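Local structure of MSM0271 protein (5SUH) at residues P94-V99 and F103-I108; R44-Y49 and V201-A206; Q151-L156 and S163-G168. The protein probably serves as a trimeric, double-ringed shell protein of the mycobacterial RMM microcompartment, built from two circularly permuted BMC regions. One frame throughout, in Å; residues are numbered along the deposited sequence.

Interaction 1: P94-V99 and F103-I108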
ATOM      1  N   PRO A  94     -24.309   1.435  -6.872  1.00 50.66           N
ATOM      2  CA  PRO A  94     -23.538   0.805  -5.796  1.00 47.09           C
ATOM      3  C   PRO A  94     -22.424   1.710  -5.265  1.00 52.94           C
ATOM      4  O   PRO A  94     -21.623   2.234  -6.044  1.00 62.76           O
ATOM      5  CB  PRO A  94     -22.977  -0.452  -6.464  1.00 49.56           C
ATOM      6  CG  PRO A  94     -22.898  -0.081  -7.933  1.00 53.13           C
ATOM      7  CD  PRO A  94     -24.008   0.884  -8.207  1.00 44.00           C
ATOM      8  N   GLY A  95     -22.386   1.896  -3.949  1.00 42.69           N
ATOM      9  CA  GLY A  95     -21.342   2.685  -3.317  1.00 43.32           C
ATOM     10  C   GLY A  95     -20.283   1.831  -2.642  1.00 57.44           C
ATOM     11  O   GLY A  95     -19.095   2.196  -2.596  1.00 67.41           O
ATOM     12  N   ILE A  96     -20.724   0.682  -2.136  1.00 60.09           N
ATOM     13  CA  ILE A  96     -19.856  -0.292  -1.488  1.00 63.11           C
ATOM     14  C   ILE A  96     -20.230  -1.729  -1.899  1.00 57.05           C
ATOM     15  O   ILE A  96     -21.411  -2.094  -1.959  1.00 59.82           O
ATOM     16  CB  ILE A  96     -19.914  -0.137   0.054  1.00 47.78           C
ATOM     17  CG1 ILE A  96     -19.338   1.214   0.449  1.00 51.65           C
ATOM     18  CG2 ILE A  96     -19.137  -1.225   0.737  1.00 52.77           C
ATOM     19  CD1 ILE A  96     -19.569   1.587   1.862  1.00 52.27           C
ATOM     20  N   LEU A  97     -19.214  -2.512  -2.242  1.00 51.01           N
ATOM     21  CA  LEU A  97     -19.355  -3.949  -2.487  1.00 54.31           C
ATOM     22  C   LEU A  97     -18.072  -4.659  -2.057  1.00 57.68           C
ATOM     23  O   LEU A  97     -17.018  -4.441  -2.635  1.00 65.64           O
ATOM     24  CB  LEU A  97     -19.655  -4.239  -3.958  1.00 43.45           C
ATOM     25  CG  LEU A  97     -19.731  -5.709  -4.374  1.00 45.14           C
ATOM     26  CD1 LEU A  97     -20.944  -6.402  -3.790  1.00 50.24           C
ATOM     27  CD2 LEU A  97     -19.731  -5.827  -5.891  1.00 45.66           C
ATOM     28  N   TYR A  98     -18.144  -5.484  -1.024  1.00 58.72           N
ATOM     29  CA  TYR A  98     -16.924  -6.098  -0.513  1.00 58.16           C
ATOM     30  C   TYR A  98     -17.180  -7.436   0.173  1.00 60.65           C
ATOM     31  O   TYR A  98     -18.188  -7.603   0.875  1.00 55.96           O
ATOM     32  CB  TYR A  98     -16.212  -5.138   0.441  1.00 60.83           C
ATOM     33  CG  TYR A  98     -14.796  -5.536   0.769  1.00 60.36           C
ATOM     34  CD1 TYR A  98     -13.790  -5.472  -0.197  1.00 52.73           C
ATOM     35  CD2 TYR A  98     -14.453  -5.959   2.056  1.00 58.17           C
ATOM     36  CE1 TYR A  98     -12.485  -5.847   0.097  1.00 52.57           C
ATOM     37  CE2 TYR A  98     -13.143  -6.332   2.358  1.00 58.13           C
ATOM     38  CZ  TYR A  98     -12.172  -6.278   1.369  1.00 56.14           C
ATOM     39  OH  TYR A  98     -10.880  -6.636   1.667  1.00 75.51           O
ATOM     40  N   VAL A  99     -16.268  -8.382  -0.074  1.00 67.07           N
ATOM     41  CA  VAL A  99     -16.253  -9.721   0.539  1.00 56.90           C
ATOM     42  C   VAL A  99     -15.091  -9.810   1.554  1.00 54.12           C
ATOM     43  O   VAL A  99     -13.914  -9.797   1.197  1.00 58.84           O
ATOM     44  CB  VAL A  99     -16.111 -10.839  -0.544  1.00 47.72           C
ATOM     45  CG1 VAL A  99     -15.882 -12.192   0.105  1.00 48.91           C
ATOM     46  CG2 VAL A  99     -17.344 -10.881  -1.480  1.00 47.66           C
ATOM     47  N   PHE A 103     -17.798 -12.177   6.135  1.00 65.71           N
ATOM     48  CA  PHE A 103     -19.088 -11.634   5.692  1.00 59.27           C
ATOM     49  C   PHE A 103     -19.054 -10.813   4.398  1.00 60.28           C
ATOM     50  O   PHE A 103     -18.006 -10.284   4.020  1.00 49.88           O
ATOM     51  CB  PHE A 103     -19.685 -10.777   6.804  1.00 47.51           C
ATOM     52  CG  PHE A 103     -19.601 -11.415   8.159  1.00 56.43           C
ATOM     53  CD1 PHE A 103     -20.220 -12.651   8.405  1.00 54.92           C
ATOM     54  CD2 PHE A 103     -18.925 -10.785   9.202  1.00 56.31           C
ATOM     55  CE1 PHE A 103     -20.144 -13.251   9.668  1.00 52.90           C
ATOM     56  CE2 PHE A 103     -18.853 -11.378  10.464  1.00 54.09           C
ATOM     57  CZ  PHE A 103     -19.462 -12.616  10.704  1.00 48.16           C
ATOM     58  N   GLY A 104     -20.228 -10.674   3.763  1.00 56.07           N
ATOM     59  CA  GLY A 104     -20.387  -9.902   2.540  1.00 49.26           C
ATOM     60  C   GLY A 104     -21.203  -8.636   2.742  1.00 55.49           C
ATOM     61  O   GLY A 104     -22.220  -8.626   3.460  1.00 57.17           O
ATOM     62  N   VAL A 105     -20.750  -7.552   2.109  1.00 50.27           N
ATOM     63  CA  VAL A 105     -21.310  -6.222   2.365  1.00 51.48           C
ATOM     64  C   VAL A 105     -21.710  -5.494   1.082  1.00 51.74           C
ATOM     65  O   VAL A 105     -20.986  -5.545   0.073  1.00 55.92           O
ATOM     66  CB  VAL A 105     -20.282  -5.358   3.175  1.00 57.91           C
ATOM     67  CG1 VAL A 105     -20.775  -3.935   3.380  1.00 46.48           C
ATOM     68  CG2 VAL A 105     -19.980  -6.019   4.511  1.00 56.13           C
ATOM     69  N   LEU A 106     -22.850  -4.809   1.119  1.00 48.59           N
ATOM     70  CA  LEU A 106     -23.296  -3.991  -0.025  1.00 44.21           C
ATOM     71  C   LEU A 106     -23.917  -2.683   0.456  1.00 48.49           C
ATOM     72  O   LEU A 106     -24.648  -2.659   1.451  1.00 52.28           O
ATOM     73  CB  LEU A 106     -24.305  -4.750  -0.897  1.00 42.27           C
ATOM     74  CG  LEU A 106     -25.120  -3.928  -1.902  1.00 59.58           C
ATOM     75  CD1 LEU A 106     -24.278  -3.531  -3.126  1.00 60.28           C
ATOM     76  CD2 LEU A 106     -26.403  -4.643  -2.319  1.00 56.04           C
ATOM     77  N   GLU A 107     -23.616  -1.593  -0.239  1.00 50.09           N
ATOM     78  CA  GLU A 107     -24.369  -0.351  -0.060  1.00 46.39           C
ATOM     79  C   GLU A 107     -24.891   0.086  -1.429  1.00 46.87           C
ATOM     80  O   GLU A 107     -24.138   0.123  -2.399  1.00 55.48           O
ATOM     81  CB  GLU A 107     -23.499   0.747   0.572  1.00 57.55           C
ATOM     82  CG  GLU A 107     -24.223   2.062   0.873  1.00 69.16           C
ATOM     83  CD  GLU A 107     -24.165   3.063  -0.283  1.00 83.35           C
ATOM     84  OE1 GLU A 107     -23.659   2.724  -1.364  1.00 92.91           O
ATOM     85  OE2 GLU A 107     -24.642   4.196  -0.120  1.00 90.20           O
ATOM     86  N   ILE A 108     -26.182   0.378  -1.528  1.00 50.81           N
ATOM     87  CA  ILE A 108     -26.713   0.988  -2.750  1.00 56.61           C
ATOM     88  C   ILE A 108     -27.451   2.251  -2.318  1.00 60.72           C
ATOM     89  O   ILE A 108     -27.918   2.340  -1.173  1.00 59.06           O
ATOM     90  CB  ILE A 108     -27.643   0.024  -3.569  1.00 45.82           C
ATOM     91  CG1 ILE A 108     -28.870  -0.405  -2.771  1.00 51.76           C
ATOM     92  CG2 ILE A 108     -26.875  -1.211  -4.047  1.00 42.19           C
ATOM     93  CD1 ILE A 108     -29.852  -1.228  -3.573  1.00 54.34           C
TER
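Pro94 and Ile108 begin the ladder as a non-hydrogen-bonded antiparallel pair. Gly95 is the extra residue: it and Ile96 both face Glu107, a classic beta bulge in which one carbonyl serves two amides. Gly95 N reaches Glu107 O at 2.9 Å, whereas the bond from Ile96 N to Glu107 O is weak at 3.5 Å. Glu107 CG lies anti to the backbone N (chi1 -177°) and the chain then bends at chi2, carrying OE1 to 3.0 Å from Gly95 N, while OE2 is hydrogen-bonded to His109 ND1. From Ile96 regular pairing resumes, with Glu107 N donating to Ile96 O at 2.8 Å. The two side chains cross at about a right angle, Ile96 CB lying 3.7 Å from Glu107 CB, and Ile96 CG2 runs beside Val105 CG1 at 4.1 Å. On the other face Leu97 pairs with Leu106, their CD1 methyls 4.4 Å apart. Tyr98 exchanges two backbone bonds with Val105, Val105 N to Tyr98 O measuring 2.8 Å, and its ring leads away from the partner strand. Val99 ends the run beside Gly104. This hairpin forms one side of a four-stranded antiparallel BMC sheet: strand 93-99 is outermost within the chain, strand 104-110 pairs onward with strand 66-73, and on helix 78-88 Leu97 packs against Ile82, Val99 against Ile78 and Leu106 against both.

Interaction 2: R44-Y49 and V201-A206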
ATOM      1  N   ARG A  44     -24.305  15.201   5.791  1.00 53.95           N
ATOM      2  CA  ARG A  44     -23.196  15.481   4.862  1.00 65.94           C
ATOM      3  C   ARG A  44     -21.816  14.933   5.273  1.00 69.78           C
ATOM      4  O   ARG A  44     -21.051  14.517   4.403  1.00 72.83           O
ATOM      5  CB  ARG A  44     -23.108  16.983   4.595  1.00 59.58           C
ATOM      6  CG  ARG A  44     -22.518  17.797   5.699  1.00 60.87           C
ATOM      7  CD  ARG A  44     -22.412  19.242   5.261  1.00 65.31           C
ATOM      8  NE  ARG A  44     -21.738  20.057   6.266  1.00 77.67           N
ATOM      9  CZ  ARG A  44     -21.567  21.371   6.173  1.00 81.91           C
ATOM     10  NH1 ARG A  44     -22.023  22.038   5.113  1.00 66.96           N
ATOM     11  NH2 ARG A  44     -20.932  22.014   7.142  1.00 87.92           N
ATOM     12  N   GLN A  45     -21.502  14.881   6.568  1.00 67.37           N
ATOM     13  CA  GLN A  45     -20.222  14.300   6.986  1.00 62.04           C
ATOM     14  C   GLN A  45     -20.182  12.820   6.736  1.00 56.25           C
ATOM     15  O   GLN A  45     -19.149  12.252   6.360  1.00 57.45           O
ATOM     16  CB  GLN A  45     -19.956  14.515   8.456  1.00 53.84           C
ATOM     17  CG  GLN A  45     -19.325  15.779   8.797  1.00 65.03           C
ATOM     18  CD  GLN A  45     -18.793  15.751  10.202  1.00 69.26           C
ATOM     19  OE1 GLN A  45     -17.697  15.233  10.456  1.00 63.69           O
ATOM     20  NE2 GLN A  45     -19.562  16.312  11.131  1.00 79.76           N
ATOM     21  N   PHE A  46     -21.299  12.173   7.007  1.00 55.00           N
ATOM     22  CA  PHE A  46     -21.278  10.736   6.905  1.00 64.17           C
ATOM     23  C   PHE A  46     -21.287  10.324   5.448  1.00 65.32           C
ATOM     24  O   PHE A  46     -20.619   9.357   5.088  1.00 61.44           O
ATOM     25  CB  PHE A  46     -22.427  10.100   7.699  1.00 53.82           C
ATOM     26  CG  PHE A  46     -22.536   8.638   7.479  1.00 49.90           C
ATOM     27  CD1 PHE A  46     -21.498   7.799   7.856  1.00 49.09           C
ATOM     28  CD2 PHE A  46     -23.663   8.098   6.854  1.00 46.85           C
ATOM     29  CE1 PHE A  46     -21.589   6.430   7.618  1.00 64.43           C
ATOM     30  CE2 PHE A  46     -23.765   6.739   6.613  1.00 44.51           C
ATOM     31  CZ  PHE A  46     -22.739   5.895   6.996  1.00 54.25           C
ATOM     32  N   ALA A  47     -21.978  11.102   4.613  1.00 79.94           N
ATOM     33  CA  ALA A  47     -22.066  10.849   3.167  1.00 89.71           C
ATOM     34  C   ALA A  47     -20.699  10.936   2.492  1.00 91.52           C
ATOM     35  O   ALA A  47     -20.387  10.184   1.567  1.00 93.65           O
ATOM     36  CB  ALA A  47     -23.034  11.821   2.517  1.00 92.49           C
ATOM     37  N   ALA A  48     -19.861  11.820   3.011  1.00 90.59           N
ATOM     38  CA  ALA A  48     -18.561  12.047   2.418  1.00 85.03           C
ATOM     39  C   ALA A  48     -17.604  10.987   2.925  1.00 78.66           C
ATOM     40  O   ALA A  48     -16.741  10.508   2.200  1.00 84.51           O
ATOM     41  CB  ALA A  48     -18.061  13.438   2.763  1.00 74.07           C
ATOM     42  N   TYR A  49     -17.833  10.544   4.144  1.00 83.84           N
ATOM     43  CA  TYR A  49     -16.963   9.557   4.732  1.00 90.10           C
ATOM     44  C   TYR A  49     -16.885   8.271   3.869  1.00 97.43           C
ATOM     45  O   TYR A  49     -15.788   7.731   3.661  1.00 99.32           O
ATOM     46  CB  TYR A  49     -17.426   9.244   6.157  1.00 85.20           C
ATOM     47  CG  TYR A  49     -16.456   8.348   6.835  1.00 88.11           C
ATOM     48  CD1 TYR A  49     -15.331   8.880   7.453  1.00 94.73           C
ATOM     49  CD2 TYR A  49     -16.617   6.969   6.812  1.00 91.25           C
ATOM     50  CE1 TYR A  49     -14.403   8.068   8.055  1.00 99.83           C
ATOM     51  CE2 TYR A  49     -15.690   6.144   7.405  1.00 99.26           C
ATOM     52  CZ  TYR A  49     -14.583   6.700   8.026  1.00102.21           C
ATOM     53  OH  TYR A  49     -13.653   5.893   8.623  1.00108.60           O
ATOM     54  N   VAL A 201     -15.347   5.691  10.936  1.00 38.55           N
ATOM     55  CA  VAL A 201     -16.481   4.769  11.016  1.00 36.90           C
ATOM     56  C   VAL A 201     -16.051   3.447  10.421  1.00 45.17           C
ATOM     57  O   VAL A 201     -15.889   3.345   9.203  1.00 46.98           O
ATOM     58  CB  VAL A 201     -17.744   5.252  10.241  1.00 41.15           C
ATOM     59  CG1 VAL A 201     -18.934   4.357  10.575  1.00 42.25           C
ATOM     60  CG2 VAL A 201     -18.083   6.653  10.590  1.00 41.18           C
ATOM     61  N   GLN A 202     -15.883   2.419  11.248  1.00 52.69           N
ATOM     62  CA  GLN A 202     -15.483   1.115  10.710  1.00 46.47           C
ATOM     63  C   GLN A 202     -16.723   0.223  10.595  1.00 50.72           C
ATOM     64  O   GLN A 202     -17.254  -0.233  11.610  1.00 53.94           O
ATOM     65  CB  GLN A 202     -14.442   0.472  11.608  1.00 60.34           C
ATOM     66  CG  GLN A 202     -13.482  -0.474  10.896  1.00 92.69           C
ATOM     67  CD  GLN A 202     -12.580  -1.238  11.864  1.00105.83           C
ATOM     68  OE1 GLN A 202     -11.981  -0.661  12.780  1.00106.85           O
ATOM     69  NE2 GLN A 202     -12.455  -2.540  11.641  1.00110.47           N
ATOM     70  N   MET A 203     -17.215  -0.001   9.379  1.00 48.81           N
ATOM     71  CA  MET A 203     -18.461  -0.758   9.230  1.00 49.24           C
ATOM     72  C   MET A 203     -18.303  -2.184   8.657  1.00 49.20           C
ATOM     73  O   MET A 203     -19.291  -2.847   8.363  1.00 59.28           O
ATOM     74  CB  MET A 203     -19.465   0.044   8.415  1.00 50.69           C
ATOM     75  CG  MET A 203     -19.107   0.270   6.992  1.00 64.48           C
ATOM     76  SD  MET A 203     -20.312   1.370   6.266  1.00 85.71           S
ATOM     77  CE  MET A 203     -19.783   2.880   6.966  1.00 37.95           C
ATOM     78  N   ILE A 204     -17.062  -2.628   8.471  1.00 51.97           N
ATOM     79  CA  ILE A 204     -16.755  -3.933   7.886  1.00 52.64           C
ATOM     80  C   ILE A 204     -15.865  -4.778   8.802  1.00 54.83           C
ATOM     81  O   ILE A 204     -14.789  -4.338   9.192  1.00 68.95           O
ATOM     82  CB  ILE A 204     -16.032  -3.787   6.554  1.00 46.00           C
ATOM     83  CG1 ILE A 204     -16.903  -3.057   5.544  1.00 41.98           C
ATOM     84  CG2 ILE A 204     -15.660  -5.147   6.025  1.00 41.68           C
ATOM     85  CD1 ILE A 204     -16.149  -2.723   4.269  1.00 46.81           C
ATOM     86  N   GLY A 205     -16.295  -5.995   9.119  1.00 55.50           N
ATOM     87  CA  GLY A 205     -15.533  -6.888   9.979  1.00 51.71           C
ATOM     88  C   GLY A 205     -16.378  -7.663  10.988  1.00 57.02           C
ATOM     89  O   GLY A 205     -17.606  -7.763  10.877  1.00 54.33           O
ATOM     90  N   ALA A 206     -15.723  -8.187  12.014  1.00 55.19           N
ATOM     91  CA  ALA A 206     -16.448  -8.864  13.076  1.00 55.04           C
ATOM     92  C   ALA A 206     -17.214  -7.863  13.971  1.00 52.37           C
ATOM     93  O   ALA A 206     -18.260  -8.210  14.520  1.00 47.29           O
ATOM     94  CB  ALA A 206     -15.508  -9.686  13.897  1.00 45.65           C
TER
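Phe46, Val201 and Met203 form the apolar centre where the two BMC regions of the chain meet: the short helix 44-49 of the first packs against the end of strand 197-202, which is outermost within this chain in the second region's antiparallel sheet. The Met203 chain bends at chi3 (76°), placing its CE methyl at the edge of the Phe46 ring, near the ring plane and 4.0 Å from Phe46 CE1. Val201 CG1 approaches the same Phe46 CE1 more loosely, at 4.5 Å. Helix 182-192 lines this centre, with Ala186 touching both Phe46 and Val201. Next outward, Val201 CG2 sits over one face of the Tyr49 ring in a CH-pi contact, 4.2 Å from its centroid, while Val201 CB lies 3.6 Å from Tyr49 CE2. At the polar edge, the Glu190 carboxylate of helix 182-192 accepts hydrogen bonds from the backbone N of Gln45 and of Phe46, and the Gln45 amide group bridges Leu196 O and Val198 N, tying the start of the helix to the second region. On the Tyr49 side, Val201 N donates to the phenol oxygen, Tyr49 OH, at 2.9 Å and almost straight (172°), although the position of that oxygen is less certain.

Interaction 3: Q151-L156 and S163-G168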
ATOM      1  N   GLN A 151      -1.005  13.774  23.103  1.00 51.66           N
ATOM      2  CA  GLN A 151      -0.324  12.573  22.606  1.00 45.62           C
ATOM      3  C   GLN A 151      -1.331  11.504  22.148  1.00 51.43           C
ATOM      4  O   GLN A 151      -1.094  10.772  21.183  1.00 53.67           O
ATOM      5  CB  GLN A 151       0.619  12.019  23.682  1.00 52.81           C
ATOM      6  CG  GLN A 151       1.989  12.694  23.716  1.00 52.76           C
ATOM      7  CD  GLN A 151       2.973  12.016  24.669  1.00 55.37           C
ATOM      8  OE1 GLN A 151       4.098  11.704  24.290  1.00 68.18           O
ATOM      9  NE2 GLN A 151       2.567  11.826  25.909  1.00 50.54           N
ATOM     10  N   HIS A 152      -2.472  11.436  22.824  1.00 52.72           N
ATOM     11  CA  HIS A 152      -3.521  10.521  22.415  1.00 53.79           C
ATOM     12  C   HIS A 152      -4.084  10.967  21.062  1.00 53.07           C
ATOM     13  O   HIS A 152      -4.267  10.150  20.161  1.00 45.31           O
ATOM     14  CB  HIS A 152      -4.623  10.464  23.483  1.00 51.69           C
ATOM     15  CG  HIS A 152      -5.660   9.413  23.230  1.00 49.52           C
ATOM     16  ND1 HIS A 152      -6.789   9.280  24.010  1.00 41.62           N
ATOM     17  CD2 HIS A 152      -5.725   8.431  22.293  1.00 47.85           C
ATOM     18  CE1 HIS A 152      -7.519   8.278  23.544  1.00 51.17           C
ATOM     19  NE2 HIS A 152      -6.892   7.743  22.509  1.00 46.09           N
ATOM     20  N   ALA A 153      -4.326  12.271  20.925  1.00 54.29           N
ATOM     21  CA  ALA A 153      -4.885  12.852  19.703  1.00 50.38           C
ATOM     22  C   ALA A 153      -3.936  12.657  18.518  1.00 53.47           C
ATOM     23  O   ALA A 153      -4.370  12.282  17.419  1.00 44.37           O
ATOM     24  CB  ALA A 153      -5.201  14.360  19.911  1.00 44.67           C
ATOM     25  N   VAL A 154      -2.638  12.862  18.736  1.00 42.45           N
ATOM     26  CA  VAL A 154      -1.723  12.741  17.622  1.00 42.74           C
ATOM     27  C   VAL A 154      -1.628  11.284  17.102  1.00 61.34           C
ATOM     28  O   VAL A 154      -1.681  11.070  15.885  1.00 55.90           O
ATOM     29  CB  VAL A 154      -0.315  13.238  17.990  1.00 44.81           C
ATOM     30  CG1 VAL A 154       0.596  12.973  16.863  1.00 67.68           C
ATOM     31  CG2 VAL A 154      -0.305  14.717  18.221  1.00 44.36           C
ATOM     32  N   ILE A 155      -1.539  10.282  17.987  1.00 55.62           N
ATOM     33  CA  ILE A 155      -1.437   8.894  17.503  1.00 47.08           C
ATOM     34  C   ILE A 155      -2.794   8.364  17.039  1.00 55.24           C
ATOM     35  O   ILE A 155      -2.867   7.513  16.160  1.00 56.19           O
ATOM     36  CB  ILE A 155      -0.834   7.943  18.566  1.00 51.75           C
ATOM     37  CG1 ILE A 155      -0.396   6.627  17.922  1.00 47.67           C
ATOM     38  CG2 ILE A 155      -1.798   7.710  19.742  1.00 57.55           C
ATOM     39  CD1 ILE A 155       0.345   5.679  18.888  1.00 62.73           C
ATOM     40  N   LEU A 156      -3.873   8.902  17.603  1.00 61.70           N
ATOM     41  CA  LEU A 156      -5.209   8.541  17.163  1.00 59.83           C
ATOM     42  C   LEU A 156      -5.385   9.017  15.712  1.00 67.43           C
ATOM     43  O   LEU A 156      -5.913   8.287  14.882  1.00 72.23           O
ATOM     44  CB  LEU A 156      -6.276   9.158  18.072  1.00 52.33           C
ATOM     45  CG  LEU A 156      -7.632   8.462  18.137  1.00 54.08           C
ATOM     46  CD1 LEU A 156      -8.404   8.933  19.343  1.00 63.16           C
ATOM     47  CD2 LEU A 156      -8.426   8.724  16.888  1.00 51.11           C
ATOM     48  N   SER A 163     -11.568  13.148   8.894  1.00 80.26           N
ATOM     49  CA  SER A 163     -11.428  14.323   9.771  1.00 64.90           C
ATOM     50  C   SER A 163     -10.583  13.921  10.951  1.00 65.22           C
ATOM     51  O   SER A 163     -10.279  12.729  11.155  1.00 60.74           O
ATOM     52  CB  SER A 163     -12.744  14.921  10.282  1.00 69.17           C
ATOM     53  OG  SER A 163     -13.343  15.810   9.368  1.00 76.27           O
ATOM     54  N   MET A 164     -10.206  14.928  11.727  1.00 64.19           N
ATOM     55  CA  MET A 164      -9.272  14.723  12.803  1.00 62.05           C
ATOM     56  C   MET A 164      -9.815  15.279  14.089  1.00 60.39           C
ATOM     57  O   MET A 164     -10.615  16.218  14.089  1.00 66.79           O
ATOM     58  CB  MET A 164      -7.931  15.371  12.447  1.00 69.32           C
ATOM     59  CG  MET A 164      -7.343  14.816  11.139  1.00 83.81           C
ATOM     60  SD  MET A 164      -5.842  15.629  10.549  1.00136.40           S
ATOM     61  CE  MET A 164      -6.426  17.280  10.212  1.00 61.59           C
ATOM     62  N   ILE A 165      -9.361  14.694  15.192  1.00 50.41           N
ATOM     63  CA  ILE A 165      -9.735  15.183  16.502  1.00 47.96           C
ATOM     64  C   ILE A 165      -8.581  16.021  17.039  1.00 46.49           C
ATOM     65  O   ILE A 165      -7.411  15.699  16.806  1.00 56.78           O
ATOM     66  CB  ILE A 165     -10.067  14.026  17.446  1.00 50.63           C
ATOM     67  CG1 ILE A 165     -10.672  14.554  18.743  1.00 52.20           C
ATOM     68  CG2 ILE A 165      -8.839  13.138  17.666  1.00 37.50           C
ATOM     69  CD1 ILE A 165     -11.299  13.496  19.584  1.00 50.71           C
ATOM     70  N   LEU A 166      -8.918  17.138  17.677  1.00 53.96           N
ATOM     71  CA  LEU A 166      -7.929  18.064  18.252  1.00 60.34           C
ATOM     72  C   LEU A 166      -7.796  17.900  19.776  1.00 50.33           C
ATOM     73  O   LEU A 166      -8.766  17.519  20.451  1.00 48.43           O
ATOM     74  CB  LEU A 166      -8.301  19.507  17.911  1.00 57.64           C
ATOM     75  CG  LEU A 166      -8.352  19.851  16.424  1.00 62.15           C
ATOM     76  CD1 LEU A 166      -8.791  21.294  16.247  1.00 55.67           C
ATOM     77  CD2 LEU A 166      -7.007  19.598  15.731  1.00 62.01           C
ATOM     78  N   PRO A 167      -6.602  18.182  20.323  1.00 45.65           N
ATOM     79  CA  PRO A 167      -6.420  18.013  21.783  1.00 45.80           C
ATOM     80  C   PRO A 167      -7.413  18.877  22.551  1.00 52.51           C
ATOM     81  O   PRO A 167      -7.620  20.014  22.131  1.00 59.43           O
ATOM     82  CB  PRO A 167      -4.975  18.473  22.031  1.00 40.65           C
ATOM     83  CG  PRO A 167      -4.277  18.351  20.689  1.00 47.84           C
ATOM     84  CD  PRO A 167      -5.372  18.640  19.649  1.00 49.44           C
ATOM     85  N   GLY A 168      -8.069  18.352  23.588  1.00 51.12           N
ATOM     86  CA  GLY A 168      -9.025  19.162  24.332  1.00 50.46           C
ATOM     87  C   GLY A 168     -10.478  18.842  24.034  1.00 52.91           C
ATOM     88  O   GLY A 168     -11.388  19.157  24.806  1.00 57.00           O
TER
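Ala153 meets Ile165 and Pro167 where the loop after helix 150-156 doubles back beside the helix, and the contact between the two segments is essentially van der Waals. Its apolar part centres on one methyl group. Ala153 CB lies 4.2 Å from CG of the Pro167 ring and 4.4 Å from Ile165 CG2. Ile165 carries its longer branch anti to the backbone nitrogen (chi1 -171°), which leaves the short CG2 branch to touch the alanine. Leu156, almost one turn further along the helix, also points to the loop, its side chain coming no nearer than about 4.5 Å; it and Ile165 share a neighbour in Leu171 of strand 170-177.

The same methyl also rests against loop backbone, with Ala153 CB 4.0 Å from Ile165 O and 4.1 Å from Pro167 N. The chain comes close here, the CA atoms of Ala153 and Pro167 being 5.8 Å apart, which is consistent with the small side chain at this position of the helix.

Hydrogen bonding around the contact uses other partners: Ile165 O accepts from Asn157 ND2, just beyond the helix, and Leu166 N donates to Gln169 OE1, so both bonds hold the loop backbone at residues beside the helix. Other faces of the helix meet neighbouring subunits, His152 NE2 being hydrogen-bonded to Glu79 of one of them, Gln151 NE2 to the carbonyl of Val92 of that same subunit, and Val154 packing on Met164 of a different one. Within the circularly permuted BMC fold, the two segments belong to the helix-and-loop connection that joins the neighbouring antiparallel strands 138-145 and 170-177.

How the interactions relate
Interaction 1 belongs to the first BMC region, interaction 3 to the second, and interaction 2 joins the two. In sequence, residues 44-49 come first; the 94-99/103-108 hairpin and then 151-156/163-168 follow before the chain reaches 201-206, so interaction 2 spans both others. Interactions 1 and 2 have centres 12 Å apart and touch, with Phe103 CD2 3.7 Å from Gly205 O. The centre of interaction 3 lies 19 Å from that of interaction 2 and 30 Å from that of interaction 1. Helix 44-49 thus joins the two regions near the centre of the folded chain, and interaction 3 lies far from it; all three have neighbours in other subunits.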